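Local atomic coordinates of spindle pole body-associated protein VIK1 (Saccharomyces cerevisiae, PDB entry 2O0A), a protein that recruits the minus-end-directed kinesin Kar3 to microtubules, targets or maintains it at the spindle pole body, and cross-links antiparallel microtubules with it as a heterodimer. Residues D119-Y122 against Q123-Y126. Sequence-based numbering, arbitrary orientation.
Sequences DTIY and QKQY
An N-cap opens the short helix 121-125: Q123 N donates to T120 OG1 at 3.1 Å, with an N-H...O angle of 160°. The hydroxyl oxygen, turned between its own N and carbonyl carbon (chi1 71°), faces the first turn and also bonds to L115 O, tying the cap to the end of helix 105-116. Q123 CG packs against T120 OG1 at 3.6 Å. A valine in place of this threonine would probably leave the Q123 N-H without its capping acceptor and L115 O without this hydroxyl partner. On the outer side, K124 NZ curls back (chi4 -54°) to a water that donates to T120 O at 2.7 Å, while the K124 side chain crosses that of I121 at about a right angle, K124 CD 3.8 Å from I121 CD1. This single helical turn leads directly into strand 126-136 of the central sheet in a kinesin-like motor domain that lacks a nucleotide-binding site. At its exit Y122 O takes the N-H of Q125 from above its carbonyl plane. Y126 N donates weakly to Y122 O at 2.9 Å, and the Y126 ring brings its CD2 edge to Y122 O at 3.3 Å. I121 CG2 lies over the Y122 ring, 3.5 Å above its plane. Inward, Y122 OH bonds to D85 of helix 72-89, and the buried amide NE2 of Q123 is satisfied by A116 O and I174 O.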
ATOM      1  N   ASP A 119      21.467  -3.744  -2.886  1.00 19.02           N
ATOM      2  CA  ASP A 119      21.517  -4.993  -3.649  1.00 19.02           C
ATOM      3  C   ASP A 119      20.210  -5.376  -4.372  1.00 18.23           C
ATOM      4  O   ASP A 119      20.060  -6.499  -4.863  1.00 19.18           O
ATOM      5  CB  ASP A 119      22.043  -6.141  -2.766  1.00 19.61           C
ATOM      6  CG  ASP A 119      21.109  -6.490  -1.611  0.50 20.58           C
ATOM      7  OD1 ASP A 119      20.197  -5.697  -1.310  1.00 23.94           O
ATOM      8  OD2 ASP A 119      21.289  -7.567  -0.993  0.50 22.09           O
ATOM      9  N   THR A 120      19.269  -4.447  -4.474  1.00 16.65           N
ATOM     10  CA  THR A 120      18.036  -4.786  -5.179  1.00 15.92           C
ATOM     11  C   THR A 120      18.192  -4.618  -6.675  1.00 16.05           C
ATOM     12  O   THR A 120      19.034  -3.838  -7.156  1.00 15.77           O
ATOM     13  CB  THR A 120      16.816  -3.967  -4.701  1.00 15.79           C
ATOM     14  OG1 THR A 120      16.958  -2.616  -5.150  1.00 15.41           O
ATOM     15  CG2 THR A 120      16.685  -4.012  -3.185  1.00 16.29           C
ATOM     16  N   ILE A 121      17.371  -5.354  -7.409  1.00 16.43           N
ATOM     17  CA  ILE A 121      17.348  -5.230  -8.839  1.00 17.17           C
ATOM     18  C   ILE A 121      16.908  -3.821  -9.234  1.00 16.77           C
ATOM     19  O   ILE A 121      17.310  -3.303 -10.272  1.00 17.49           O
ATOM     20  CB  ILE A 121      16.455  -6.301  -9.506  1.00 18.63           C
ATOM     21  CG1 ILE A 121      16.629  -6.276 -11.033  1.00 21.15           C
ATOM     22  CG2 ILE A 121      15.001  -6.149  -9.082  1.00 18.41           C
ATOM     23  CD1 ILE A 121      18.090  -6.436 -11.500  1.00 25.23           C
ATOM     24  N   TYR A 122      16.112  -3.185  -8.375  1.00 15.60           N
ATOM     25  CA  TYR A 122      15.568  -1.863  -8.701  1.00 15.80           C
ATOM     26  C   TYR A 122      16.655  -0.819  -8.681  1.00 16.02           C
ATOM     27  O   TYR A 122      16.672   0.058  -9.542  1.00 16.25           O
ATOM     28  CB  TYR A 122      14.384  -1.506  -7.771  1.00 15.63           C
ATOM     29  CG  TYR A 122      13.457  -2.680  -7.704  1.00 15.57           C
ATOM     30  CD1 TYR A 122      12.800  -3.139  -8.854  1.00 17.31           C
ATOM     31  CD2 TYR A 122      13.309  -3.409  -6.526  1.00 15.85           C
ATOM     32  CE1 TYR A 122      11.988  -4.264  -8.820  1.00 17.00           C
ATOM     33  CE2 TYR A 122      12.489  -4.547  -6.488  1.00 15.99           C
ATOM     34  CZ  TYR A 122      11.837  -4.959  -7.633  1.00 16.54           C
ATOM     35  OH  TYR A 122      11.063  -6.089  -7.595  1.00 17.47           O
ATOM     36  N   GLN A 123      17.593  -0.944  -7.741  1.00 16.42           N
ATOM     37  CA  GLN A 123      18.780  -0.069  -7.710  1.00 16.76           C
ATOM     38  C   GLN A 123      19.694  -0.280  -8.922  1.00 17.39           C
ATOM     39  O   GLN A 123      20.389   0.649  -9.343  1.00 17.83           O
ATOM     40  CB  GLN A 123      19.562  -0.273  -6.413  1.00 16.24           C
ATOM     41  CG  GLN A 123      18.928   0.359  -5.178  1.00 16.36           C
ATOM     42  CD  GLN A 123      19.077   1.882  -5.152  1.00 17.16           C
ATOM     43  OE1 GLN A 123      19.411   2.504  -6.172  1.00 19.47           O
ATOM     44  NE2 GLN A 123      18.842   2.481  -3.996  1.00 17.34           N
ATOM     45  N   LYS A 124      19.690  -1.483  -9.496  1.00 18.09           N
ATOM     46  CA  LYS A 124      20.511  -1.730 -10.694  1.00 18.84           C
ATOM     47  C   LYS A 124      19.990  -1.011 -11.917  1.00 18.73           C
ATOM     48  O   LYS A 124      20.772  -0.570 -12.766  1.00 20.36           O
ATOM     49  CB  LYS A 124      20.631  -3.224 -10.984  1.00 19.00           C
ATOM     50  CG  LYS A 124      21.340  -3.958  -9.877  1.00 21.61           C
ATOM     51  CD  LYS A 124      21.534  -5.425 -10.210  0.10 19.64           C
ATOM     52  CE  LYS A 124      21.808  -6.249  -8.959  0.10 19.36           C
ATOM     53  NZ  LYS A 124      22.949  -5.728  -8.155  0.10 18.23           N
ATOM     54  N   GLN A 125      18.670  -0.874 -11.980  1.00 18.20           N
ATOM     55  CA  GLN A 125      17.976  -0.360 -13.145  1.00 17.04           C
ATOM     56  C   GLN A 125      17.594   1.118 -13.039  1.00 16.22           C
ATOM     57  O   GLN A 125      17.361   1.759 -14.067  1.00 16.30           O
ATOM     58  CB  GLN A 125      16.710  -1.174 -13.388  1.00 17.44           C
ATOM     59  CG  GLN A 125      16.899  -2.680 -13.544  1.00 20.79           C
ATOM     60  CD  GLN A 125      15.561  -3.392 -13.525  1.00 23.94           C
ATOM     61  OE1 GLN A 125      14.984  -3.637 -12.464  0.50 25.97           O
ATOM     62  NE2 GLN A 125      15.043  -3.694 -14.702  1.00 27.14           N
ATOM     63  N   TYR A 126      17.509   1.633 -11.816  1.00 14.77           N
ATOM     64  CA  TYR A 126      16.957   2.977 -11.579  1.00 14.68           C
ATOM     65  C   TYR A 126      17.736   3.743 -10.539  1.00 14.19           C
ATOM     66  O   TYR A 126      18.298   3.150  -9.604  1.00 13.89           O
ATOM     67  CB  TYR A 126      15.512   2.891 -11.051  1.00 14.21           C
ATOM     68  CG  TYR A 126      14.570   2.136 -11.943  1.00 15.28           C
ATOM     69  CD1 TYR A 126      13.922   2.769 -13.003  1.00 15.34           C
ATOM     70  CD2 TYR A 126      14.309   0.777 -11.712  1.00 15.15           C
ATOM     71  CE1 TYR A 126      13.053   2.066 -13.835  1.00 15.87           C
ATOM     72  CE2 TYR A 126      13.431   0.080 -12.507  1.00 16.02           C
ATOM     73  CZ  TYR A 126      12.818   0.715 -13.579  1.00 15.06           C
ATOM     74  OH  TYR A 126      11.952   0.000 -14.382  1.00 18.44           O
TER
HETATM   75  O   HOH W   1      21.718  -3.581  -6.807  1.00 26.87           O